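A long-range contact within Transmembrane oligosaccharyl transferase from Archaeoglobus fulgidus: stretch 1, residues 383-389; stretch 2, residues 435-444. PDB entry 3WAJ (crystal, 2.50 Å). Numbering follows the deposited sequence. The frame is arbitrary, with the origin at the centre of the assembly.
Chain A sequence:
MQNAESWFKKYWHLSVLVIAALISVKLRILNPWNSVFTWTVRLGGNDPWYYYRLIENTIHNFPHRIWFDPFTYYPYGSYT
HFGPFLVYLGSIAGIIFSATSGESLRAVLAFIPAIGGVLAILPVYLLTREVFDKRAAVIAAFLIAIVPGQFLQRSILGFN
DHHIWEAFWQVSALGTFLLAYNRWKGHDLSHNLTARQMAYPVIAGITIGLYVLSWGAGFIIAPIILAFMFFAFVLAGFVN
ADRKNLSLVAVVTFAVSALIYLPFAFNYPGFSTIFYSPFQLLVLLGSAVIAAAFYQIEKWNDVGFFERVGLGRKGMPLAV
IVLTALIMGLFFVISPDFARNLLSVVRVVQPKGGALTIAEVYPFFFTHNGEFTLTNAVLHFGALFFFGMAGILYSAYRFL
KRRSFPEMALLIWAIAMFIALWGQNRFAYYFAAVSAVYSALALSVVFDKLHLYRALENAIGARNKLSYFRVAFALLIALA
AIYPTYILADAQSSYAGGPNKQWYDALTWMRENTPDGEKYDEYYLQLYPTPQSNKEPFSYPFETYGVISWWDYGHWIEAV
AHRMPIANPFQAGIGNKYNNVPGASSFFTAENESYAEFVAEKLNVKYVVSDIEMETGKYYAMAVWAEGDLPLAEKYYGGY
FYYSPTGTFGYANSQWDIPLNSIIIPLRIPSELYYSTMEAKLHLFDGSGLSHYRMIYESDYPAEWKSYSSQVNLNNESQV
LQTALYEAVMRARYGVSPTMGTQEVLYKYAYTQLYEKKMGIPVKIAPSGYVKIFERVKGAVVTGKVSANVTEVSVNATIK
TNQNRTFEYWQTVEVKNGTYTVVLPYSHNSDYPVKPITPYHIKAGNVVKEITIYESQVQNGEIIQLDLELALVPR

Stretch 1, residues 383-389: ALFFFGM
Stretch 2 435-444: SAVYSALALS

Where two membrane helices come close enough for their backbones to touch, small residues usually make the approach possible, and carbon-bound hydrogens can contribute weak polar contacts. The contact between residues 383-389 and 435-444 of this oligosaccharyl transferase illustrates the principle. Both stretches are helical, with backbone bonds such as Phe387 N to Ala383 O and Leu443 N to Ser439 O, each 2.9 Å. Their axes approach to 7.2 Å, and their N-to-C directions diverge by 65°; the contact buries 357 Å², both sides summed. The register is set by Gly388 and Ser439, whose CA atoms lie 4.2 Å apart.

Gly388 has phi/psi of -95/-26 and no side chain, which leaves its backbone open to the partner helix. A CB in the ideal position would lie 3.0 Å from Ser435 O, a clash, and a tight 3.2 Å from Ser439 OG, so the bare CA is a condition of this packing. Within its own stretch, that CB would also clash with Leu384 O at 2.6 Å. One of the CA hydrogens is put to use: Gly388 CA lies 3.4 Å from Tyr438 O, with an angle of 162° at the hydrogen. A second contact of the same kind runs the other way, from Ser439 CA to Phe387 O at 3.2 Å and 151°. No conventional hydrogen bond crosses between the stretches. Phe387 O and Tyr438 O, both acceptors, stand 2.9 Å apart without bonding.

Phe387 covers the most surface, 67 Å². Its phi/psi is -73/-11, and with chi angles of -72° (m) and -131° the end of its side chain leads away from the other helix, although its CA-to-CB bond points sideways. The ring still meets Leu443 at its edge, with Phe387 CD1 4.4 Å from Leu443 CD2, a loose apolar contact. Leu443 reaches it in the m, t rotamer (-67°, -179°). Closer in, the methyl of Ala442 (phi/psi -52/-34) points toward stretch 1, and Ala442 CB sits 3.2 Å from Phe387 O.

Leu384 (phi/psi -66/-17), with 63 Å² covered, points its CA-to-CB bond toward stretch 2 and adopts an m, t rotamer (-74°, -153°). It lies against the small residues there: Leu384 CB is 3.8 Å from Ser435 OG, Leu384 CD2 is 3.8 Å from Ser439 OG, and Leu384 CD1 is 4.4 Å from Ala436 CA.

Ser439 (phi/psi -99/-40) is the polar centre of the crossing. With chi1 at -71° (m), it donates from Ser439 OG to Ser435 O at 2.7 Å, turning its hydroxyl back along its own helix. Ser439 OG is also 2.9 Å from Gly388 N, but the angle is too poor for a hydrogen bond; Gly388 N makes a weak bond to Phe385 O at 3.3 Å. Beside this core, Tyr438 (-79/0; chi -74° (m), -51°) places Tyr438 CB 3.2 Å from Gly388 O, while the end of its side chain leads away. The lesson is one of proximity: small groups let the backbones meet, Leu384 packs against the small residues of the other helix, and the Phe387 ring touches it at an edge.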

# COMPACT_ATOMS: atom_id res chain seq x y z
N ALA A 383 -15.08 4.90 -21.16
CA ALA A 383 -16.35 4.57 -21.78
C ALA A 383 -16.50 3.05 -21.87
O ALA A 383 -17.57 2.54 -22.20
CB ALA A 383 -16.45 5.20 -23.16
N LEU A 384 -15.40 2.34 -21.59
CA LEU A 384 -15.41 0.87 -21.60
C LEU A 384 -16.30 0.34 -20.48
O LEU A 384 -16.69 -0.83 -20.49
CB LEU A 384 -14.00 0.31 -21.46
CG LEU A 384 -13.10 0.41 -22.69
CD1 LEU A 384 -12.06 -0.70 -22.68
CD2 LEU A 384 -13.92 0.38 -23.96
N PHE A 385 -16.62 1.20 -19.53
CA PHE A 385 -17.58 0.88 -18.49
C PHE A 385 -18.97 0.70 -19.11
O PHE A 385 -19.58 -0.36 -19.00
CB PHE A 385 -17.58 1.99 -17.45
CG PHE A 385 -18.71 1.91 -16.48
CD1 PHE A 385 -18.95 0.75 -15.76
CD2 PHE A 385 -19.53 3.01 -16.27
CE1 PHE A 385 -19.99 0.68 -14.85
CE2 PHE A 385 -20.58 2.95 -15.37
CZ PHE A 385 -20.81 1.78 -14.66
N PHE A 386 -19.45 1.75 -19.76
CA PHE A 386 -20.75 1.71 -20.44
C PHE A 386 -20.80 0.63 -21.52
O PHE A 386 -21.72 -0.18 -21.57
CB PHE A 386 -21.04 3.06 -21.09
CG PHE A 386 -21.17 4.19 -20.12
CD1 PHE A 386 -21.51 3.96 -18.79
CD2 PHE A 386 -20.95 5.50 -20.53
CE1 PHE A 386 -21.63 5.01 -17.89
CE2 PHE A 386 -21.07 6.55 -19.64
CZ PHE A 386 -21.41 6.31 -18.32
N PHE A 387 -19.79 0.65 -22.39
CA PHE A 387 -19.76 -0.21 -23.56
C PHE A 387 -19.47 -1.66 -23.17
O PHE A 387 -19.61 -2.57 -23.99
CB PHE A 387 -18.75 0.32 -24.58
CG PHE A 387 -19.19 1.58 -25.28
CD1 PHE A 387 -19.13 1.69 -26.66
CD2 PHE A 387 -19.68 2.66 -24.54
CE1 PHE A 387 -19.54 2.85 -27.29
CE2 PHE A 387 -20.09 3.82 -25.17
CZ PHE A 387 -20.02 3.91 -26.55
N GLY A 388 -19.08 -1.85 -21.92
CA GLY A 388 -18.93 -3.18 -21.36
C GLY A 388 -20.19 -3.58 -20.63
O GLY A 388 -20.49 -4.76 -20.50
N MET A 389 -20.94 -2.59 -20.13
CA MET A 389 -22.20 -2.85 -19.44
C MET A 389 -23.29 -3.28 -20.42
O MET A 389 -24.14 -4.12 -20.09
CB MET A 389 -22.64 -1.61 -18.66
CG MET A 389 -23.30 -1.92 -17.33
SD MET A 389 -22.27 -3.02 -16.33
CE MET A 389 -23.22 -3.08 -14.80
N SER A 435 -14.51 -5.38 -18.37
CA SER A 435 -15.00 -4.26 -19.18
C SER A 435 -14.41 -4.26 -20.59
O SER A 435 -14.99 -3.69 -21.51
CB SER A 435 -14.71 -2.93 -18.49
OG SER A 435 -13.43 -2.45 -18.84
N ALA A 436 -13.26 -4.92 -20.76
CA ALA A 436 -12.62 -5.02 -22.08
C ALA A 436 -13.21 -6.11 -23.00
O ALA A 436 -13.23 -5.97 -24.22
CB ALA A 436 -11.13 -5.21 -21.93
N VAL A 437 -13.66 -7.21 -22.39
CA VAL A 437 -14.24 -8.33 -23.13
C VAL A 437 -15.66 -8.03 -23.57
O VAL A 437 -16.02 -8.27 -24.72
CB VAL A 437 -14.23 -9.62 -22.29
CG1 VAL A 437 -14.95 -10.75 -23.00
CG2 VAL A 437 -12.81 -10.03 -21.96
N TYR A 438 -16.46 -7.50 -22.64
CA TYR A 438 -17.87 -7.16 -22.91
C TYR A 438 -18.04 -5.84 -23.68
O TYR A 438 -19.15 -5.41 -23.97
CB TYR A 438 -18.68 -7.17 -21.61
CG TYR A 438 -18.97 -8.56 -21.07
CD1 TYR A 438 -19.50 -9.55 -21.89
CD2 TYR A 438 -18.68 -8.89 -19.75
CE1 TYR A 438 -19.76 -10.83 -21.41
CE2 TYR A 438 -18.94 -10.17 -19.26
CZ TYR A 438 -19.48 -11.13 -20.10
OH TYR A 438 -19.73 -12.39 -19.63
N SER A 439 -16.92 -5.19 -24.00
CA SER A 439 -16.94 -4.05 -24.91
C SER A 439 -16.54 -4.51 -26.30
O SER A 439 -17.13 -4.10 -27.30
CB SER A 439 -16.01 -2.94 -24.43
OG SER A 439 -16.52 -2.30 -23.27
N ALA A 440 -15.56 -5.41 -26.36
CA ALA A 440 -15.16 -6.05 -27.61
C ALA A 440 -16.30 -6.90 -28.17
O ALA A 440 -16.29 -7.27 -29.34
CB ALA A 440 -13.95 -6.90 -27.40
N LEU A 441 -17.26 -7.24 -27.32
CA LEU A 441 -18.44 -7.98 -27.75
C LEU A 441 -19.48 -6.98 -28.27
O LEU A 441 -19.95 -7.11 -29.40
CB LEU A 441 -18.97 -8.81 -26.58
CG LEU A 441 -20.14 -9.77 -26.76
CD1 LEU A 441 -21.44 -9.08 -26.38
CD2 LEU A 441 -20.21 -10.33 -28.17
N ALA A 442 -19.79 -5.98 -27.45
CA ALA A 442 -20.72 -4.91 -27.82
C ALA A 442 -20.35 -4.24 -29.15
O ALA A 442 -21.22 -3.80 -29.90
CB ALA A 442 -20.80 -3.86 -26.72
N LEU A 443 -19.06 -4.16 -29.42
CA LEU A 443 -18.58 -3.64 -30.69
C LEU A 443 -18.68 -4.71 -31.78
O LEU A 443 -19.30 -4.48 -32.82
CB LEU A 443 -17.15 -3.11 -30.57
CG LEU A 443 -16.97 -1.86 -29.69
CD1 LEU A 443 -15.52 -1.43 -29.66
CD2 LEU A 443 -17.86 -0.72 -30.14
N SER A 444 -18.10 -5.88 -31.52
CA SER A 444 -18.16 -7.00 -32.47
C SER A 444 -19.58 -7.55 -32.61
O SER A 444 -19.80 -8.77 -32.65
CB SER A 444 -17.20 -8.12 -32.06
OG SER A 444 -17.44 -9.33 -32.75